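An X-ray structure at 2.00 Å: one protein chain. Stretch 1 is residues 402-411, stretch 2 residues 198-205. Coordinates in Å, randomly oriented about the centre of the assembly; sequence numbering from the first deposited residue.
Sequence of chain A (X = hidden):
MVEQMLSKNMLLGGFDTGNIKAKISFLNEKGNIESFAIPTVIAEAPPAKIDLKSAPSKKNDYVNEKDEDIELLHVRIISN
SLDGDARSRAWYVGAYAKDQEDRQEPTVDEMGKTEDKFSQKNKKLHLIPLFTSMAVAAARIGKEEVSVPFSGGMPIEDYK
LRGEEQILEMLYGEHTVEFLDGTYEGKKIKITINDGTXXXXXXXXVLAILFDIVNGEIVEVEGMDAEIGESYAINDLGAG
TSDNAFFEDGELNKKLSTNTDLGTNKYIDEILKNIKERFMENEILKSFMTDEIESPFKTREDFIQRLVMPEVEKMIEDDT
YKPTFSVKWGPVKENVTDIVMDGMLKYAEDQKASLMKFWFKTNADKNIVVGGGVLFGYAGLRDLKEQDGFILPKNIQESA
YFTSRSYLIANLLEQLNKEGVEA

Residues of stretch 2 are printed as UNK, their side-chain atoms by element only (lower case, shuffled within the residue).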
ATOM      1  N   PHE A 402      -0.149  -3.068  -5.322  1.00 26.38           N
ATOM      2  CA  PHE A 402      -0.045  -3.547  -6.701  1.00 20.22           C
ATOM      3  C   PHE A 402       1.368  -3.314  -7.257  1.00 19.81           C
ATOM      4  O   PHE A 402       1.866  -4.087  -8.079  1.00 19.52           O
ATOM      5  CB  PHE A 402      -1.079  -2.855  -7.607  1.00 19.32           C
ATOM      6  CG  PHE A 402      -2.452  -3.522  -7.625  1.00 21.72           C
ATOM      7  CD1 PHE A 402      -2.704  -4.680  -6.913  1.00 20.19           C
ATOM      8  CD2 PHE A 402      -3.482  -2.980  -8.392  1.00 29.54           C
ATOM      9  CE1 PHE A 402      -3.947  -5.285  -6.961  1.00 23.44           C
ATOM     10  CE2 PHE A 402      -4.719  -3.576  -8.448  1.00 26.54           C
ATOM     11  CZ  PHE A 402      -4.961  -4.734  -7.725  1.00 27.27           C
ATOM     12  N   THR A 403       2.006  -2.235  -6.814  1.00 23.26           N
ATOM     13  CA  THR A 403       3.366  -1.943  -7.256  1.00 23.79           C
ATOM     14  C   THR A 403       4.363  -2.949  -6.673  1.00 25.70           C
ATOM     15  O   THR A 403       5.159  -3.532  -7.410  1.00 23.73           O
ATOM     16  CB  THR A 403       3.786  -0.530  -6.869  1.00 24.13           C
ATOM     17  OG1 THR A 403       2.880   0.408  -7.463  1.00 29.80           O
ATOM     18  CG2 THR A 403       5.217  -0.244  -7.332  1.00 26.88           C
ATOM     19  N   SER A 404       4.329  -3.150  -5.357  1.00 24.53           N
ATOM     20  CA  SER A 404       5.237  -4.118  -4.740  1.00 27.03           C
ATOM     21  C   SER A 404       4.934  -5.549  -5.177  1.00 25.64           C
ATOM     22  O   SER A 404       5.857  -6.343  -5.364  1.00 21.27           O
ATOM     23  CB  SER A 404       5.209  -4.023  -3.209  1.00 18.87           C
ATOM     24  OG  SER A 404       3.893  -3.970  -2.696  1.00 22.17           O
ATOM     25  N   ARG A 405       3.653  -5.889  -5.327  1.00 18.43           N
ATOM     26  CA  ARG A 405       3.290  -7.208  -5.831  1.00 20.68           C
ATOM     27  C   ARG A 405       3.791  -7.418  -7.255  1.00 21.73           C
ATOM     28  O   ARG A 405       4.228  -8.522  -7.596  1.00 20.36           O
ATOM     29  CB  ARG A 405       1.769  -7.426  -5.781  1.00 24.45           C
ATOM     30  CG  ARG A 405       1.231  -7.557  -4.371  1.00 26.63           C
ATOM     31  CD  ARG A 405      -0.280  -7.388  -4.321  1.00 26.73           C
ATOM     32  NE  ARG A 405      -0.948  -8.481  -4.994  1.00 32.13           N
ATOM     33  CZ  ARG A 405      -1.382  -9.583  -4.393  1.00 25.62           C
ATOM     34  NH1 ARG A 405      -1.230  -9.745  -3.094  1.00 24.93           N
ATOM     35  NH2 ARG A 405      -1.972 -10.526  -5.100  1.00 23.38           N
ATOM     36  N   SER A 406       3.732  -6.374  -8.083  1.00 16.47           N
ATOM     37  CA  SER A 406       4.248  -6.470  -9.456  1.00 25.44           C
ATOM     38  C   SER A 406       5.747  -6.751  -9.456  1.00 18.18           C
ATOM     39  O   SER A 406       6.221  -7.630 -10.172  1.00 25.35           O
ATOM     40  CB  SER A 406       3.972  -5.185 -10.244  1.00 37.11           C
ATOM     41  OG  SER A 406       2.580  -4.951 -10.376  1.00 43.89           O
ATOM     42  N   TYR A 407       6.486  -5.977  -8.675  1.00 17.62           N
ATOM     43  CA  TYR A 407       7.909  -6.235  -8.511  1.00 22.11           C
ATOM     44  C   TYR A 407       8.127  -7.677  -8.042  1.00 22.37           C
ATOM     45  O   TYR A 407       8.954  -8.393  -8.596  1.00 25.00           O
ATOM     46  CB  TYR A 407       8.537  -5.237  -7.529  1.00 23.23           C
ATOM     47  CG  TYR A 407       8.444  -3.775  -7.965  1.00 21.26           C
ATOM     48  CD1 TYR A 407       8.109  -3.444  -9.275  1.00 31.18           C
ATOM     49  CD2 TYR A 407       8.676  -2.735  -7.064  1.00 19.84           C
ATOM     50  CE1 TYR A 407       8.023  -2.131  -9.686  1.00 38.21           C
ATOM     51  CE2 TYR A 407       8.593  -1.390  -7.474  1.00 23.69           C
ATOM     52  CZ  TYR A 407       8.269  -1.109  -8.791  1.00 33.20           C
ATOM     53  OH  TYR A 407       8.167   0.190  -9.241  1.00 38.88           O
ATOM     54  N   LEU A 408       7.371  -8.112  -7.029  1.00 26.72           N
ATOM     55  CA  LEU A 408       7.543  -9.463  -6.489  1.00 17.47           C
ATOM     56  C   LEU A 408       7.349 -10.530  -7.582  1.00 22.70           C
ATOM     57  O   LEU A 408       8.174 -11.433  -7.734  1.00 19.98           O
ATOM     58  CB  LEU A 408       6.570  -9.713  -5.322  1.00 15.42           C
ATOM     59  CG  LEU A 408       6.478 -11.141  -4.758  1.00 23.21           C
ATOM     60  CD1 LEU A 408       7.840 -11.673  -4.295  1.00 18.54           C
ATOM     61  CD2 LEU A 408       5.461 -11.225  -3.618  1.00 18.71           C
ATOM     62  N   ILE A 409       6.261 -10.427  -8.340  1.00 20.55           N
ATOM     63  CA  ILE A 409       6.011 -11.369  -9.439  1.00 22.99           C
ATOM     64  C   ILE A 409       7.153 -11.354 -10.478  1.00 24.08           C
ATOM     65  O   ILE A 409       7.600 -12.413 -10.936  1.00 21.72           O
ATOM     66  CB  ILE A 409       4.666 -11.061 -10.130  1.00 28.46           C
ATOM     67  CG1 ILE A 409       3.510 -11.308  -9.153  1.00 28.65           C
ATOM     68  CG2 ILE A 409       4.475 -11.904 -11.398  1.00 21.07           C
ATOM     69  CD1 ILE A 409       2.265 -10.501  -9.471  1.00 28.95           C
ATOM     70  N   ALA A 410       7.620 -10.160 -10.837  1.00 23.86           N
ATOM     71  CA  ALA A 410       8.751 -10.020 -11.746  1.00 26.27           C
ATOM     72  C   ALA A 410       9.966 -10.711 -11.148  1.00 28.67           C
ATOM     73  O   ALA A 410      10.704 -11.409 -11.848  1.00 24.60           O
ATOM     74  CB  ALA A 410       9.057  -8.540 -12.023  1.00 21.52           C
ATOM     75  N   ASN A 411      10.156 -10.533  -9.843  1.00 23.84           N
ATOM     76  CA  ASN A 411      11.278 -11.161  -9.149  1.00 23.79           C
ATOM     77  C   ASN A 411      11.210 -12.695  -9.174  1.00 27.13           C
ATOM     78  O   ASN A 411      12.218 -13.356  -9.393  1.00 26.56           O
ATOM     79  CB  ASN A 411      11.347 -10.661  -7.707  1.00 20.06           C
ATOM     80  CG  ASN A 411      12.753 -10.741  -7.128  1.00 25.88           C
ATOM     81  OD1 ASN A 411      13.702 -11.143  -7.812  1.00 26.86           O
ATOM     82  ND2 ASN A 411      12.894 -10.357  -5.864  1.00 19.34           N
ATOM     83  N   UNK A 198      15.296  -3.908 -12.102  1.00 33.78           N
ATOM     84  CA  UNK A 198      14.507  -2.703 -11.917  1.00 34.35           C
ATOM     85  C   UNK A 198      13.362  -2.719 -12.909  1.00 35.80           C
ATOM     86  O   UNK A 198      13.523  -3.133 -14.056  1.00 38.04           O
ATOM     87  s   UNK A 198      15.695  -0.978  -9.355  1.00 29.81           S
ATOM     88  c   UNK A 198      15.364  -1.451 -12.079  1.00 35.10           C
ATOM     89  c   UNK A 198      15.098   0.694  -9.586  1.00 43.53           C
ATOM     90  c   UNK A 198      16.408  -1.290 -10.989  1.00 31.82           C
ATOM     91  N   UNK A 199      12.197  -2.283 -12.462  1.00 24.54           N
ATOM     92  CA  UNK A 199      11.010  -2.393 -13.291  1.00 26.78           C
ATOM     93  C   UNK A 199      10.461  -1.007 -13.593  1.00 37.67           C
ATOM     94  O   UNK A 199      10.866  -0.015 -12.967  1.00 36.67           O
ATOM     95  c   UNK A 199      10.496  -4.613 -12.150  1.00 31.12           C
ATOM     96  c   UNK A 199       9.949  -3.258 -12.602  1.00 24.97           C
ATOM     97  o   UNK A 199      10.629  -5.538 -12.950  1.00 29.67           O
ATOM     98  n   UNK A 199      10.828  -4.728 -10.855  1.00 27.82           N
ATOM     99  N   UNK A 200       9.545  -0.951 -14.557  1.00 45.80           N
ATOM    100  CA  UNK A 200       8.875   0.288 -14.928  1.00 52.72           C
ATOM    101  C   UNK A 200       7.785   0.617 -13.931  1.00 42.44           C
ATOM    102  O   UNK A 200       6.729  -0.011 -13.973  1.00 39.55           O
ATOM    103  c   UNK A 200       7.620   1.519 -16.739  1.00 63.61           C
ATOM    104  c   UNK A 200       8.213   0.181 -16.319  1.00 64.89           C
ATOM    105  c   UNK A 200       9.191  -0.360 -17.353  1.00 72.30           C
ATOM    106  N   UNK A 201       8.008   1.594 -13.054  1.00 32.26           N
ATOM    107  CA  UNK A 201       6.973   1.959 -12.088  1.00 43.05           C
ATOM    108  C   UNK A 201       5.757   2.449 -12.868  1.00 40.27           C
ATOM    109  O   UNK A 201       5.899   3.102 -13.895  1.00 39.50           O
ATOM    110  c   UNK A 201       7.046   4.299  -8.940  1.00 81.22           C
ATOM    111  c   UNK A 201       6.614   3.153  -9.845  1.00 65.36           C
ATOM    112  o   UNK A 201       7.341   4.047  -7.751  1.00 87.35           O
ATOM    113  o   UNK A 201       7.088   5.451  -9.419  1.00 85.16           O
ATOM    114  c   UNK A 201       7.466   3.030 -11.106  1.00 50.20           C
ATOM    115  N   UNK A 202       4.563   2.119 -12.402  1.00 40.35           N
ATOM    116  CA  UNK A 202       3.366   2.492 -13.132  1.00 49.48           C
ATOM    117  C   UNK A 202       2.806   1.359 -13.970  1.00 45.03           C
ATOM    118  O   UNK A 202       1.932   0.623 -13.514  1.00 47.62           O
ATOM    119  N   UNK A 203       3.313   1.187 -15.185  1.00 43.54           N
ATOM    120  CA  UNK A 203       2.727   0.167 -16.052  1.00 51.37           C
ATOM    121  C   UNK A 203       3.043  -1.258 -15.573  1.00 52.17           C
ATOM    122  O   UNK A 203       2.380  -2.210 -15.991  1.00 52.03           O
ATOM    123  c   UNK A 203       3.174   0.335 -17.518  1.00 52.66           C
ATOM    124  c   UNK A 203       2.152  -0.319 -18.459  1.00 47.19           C
ATOM    125  c   UNK A 203       4.570  -0.239 -17.733  1.00 46.88           C
ATOM    126  N   UNK A 204       4.028  -1.406 -14.682  1.00 43.44           N
ATOM    127  CA  UNK A 204       4.311  -2.711 -14.070  1.00 43.46           C
ATOM    128  C   UNK A 204       3.109  -3.253 -13.329  1.00 37.17           C
ATOM    129  O   UNK A 204       2.961  -4.460 -13.187  1.00 34.23           O
ATOM    130  c   UNK A 204       5.482  -2.644 -13.080  1.00 44.12           C
ATOM    131  o   UNK A 204       6.675  -2.237 -13.707  1.00 58.51           O
ATOM    132  N   UNK A 205       2.267  -2.347 -12.839  1.00 37.07           N
ATOM    133  CA  UNK A 205       1.141  -2.706 -11.997  1.00 32.18           C
ATOM    134  C   UNK A 205       0.174  -3.649 -12.696  1.00 33.57           C
ATOM    135  O   UNK A 205      -0.628  -4.326 -12.044  1.00 28.13           O
ATOM    136  o   UNK A 205       1.287  -0.648 -10.742  1.00 45.79           O
ATOM    137  c   UNK A 205       0.417  -1.450 -11.525  1.00 42.85           C
TER

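Position 198 carries four side-chain atoms in an unbranched row, two carbons, a sulfur and a terminal carbon. Its CA-to-CB bond points away from the helix 402-411, and the side chain makes no contact with it, although its end comes nearer than the CB direction suggests. A thioether within such a chain identifies Met198.

Position 199 has two carbons, the second bearing one oxygen and one nitrogen. This CB points toward the helix. The side-chain nitrogen lies 3.4 Å from CD1 of Tyr407, oblique to the ring, and the oxygen 3.5 Å from CB of Ala410. A carboxamide on a single CB is Asn199; element labels separate it from aspartate, and the chain length from glutamine. Its ND2 is hydrogen-bonded elsewhere in the structure.

At position 200 one carbon carries two others, with no heteroatom. Its CB points away, consistent with the absence of any contact with the helix. This is Val200.

Position 201 shows three carbons in a row, the third holding two oxygens; the second carbon packs 3.4 Å from OH of Tyr407. This is Glu201. Its chain is extended through chi1 and chi2 (both t). The carboxylate is not what makes this approach; the aliphatic part is.

Position 202 has no side-chain atom, hence Gly202. With phi/psi of 99/-85, a CB would be jammed against the carbonyl O of Glu201, so the backbone alone calls for glycine.

Position 203 repeats the pattern of one carbon carrying two, and is out of reach of the helix. This is Val203.

Position 204 has one carbon and one oxygen. The CB points toward the helix, 4.1 Å from CB of Ser406, and the oxygen lies 4.2 Å from CE1 of Tyr407, at the ring edge. Carbon then oxygen, unbranched, is Ser204.

Position 205 has the same two atoms. Its side-chain oxygen sits 3.8 Å from OG1 of Thr403, and its CB 4.4 Å from CB of Phe402. This is Ser205, whose N bonds to O of Gly202 at 3.1 Å, closing a type I turn.

The contact buries 403 Å², summed over both sides, and rests on one helical face. Thr403, Ser406, Tyr407 and Ala410 recur at spacings of three and four residues, as a helix requires. Tyr407 contributes most area, reaching Asn199, Glu201 and Ser204, although its buried OH finds no hydrogen-bonding partner. Near the turn, OG of Ser406 lies 2.9 Å from O of Ser204 and 2.6 Å from O of Phe402; its single proton can serve either acceptor, and the geometry leaves the choice open.

Stretch 2, residues 198-205: MNVEGVSS
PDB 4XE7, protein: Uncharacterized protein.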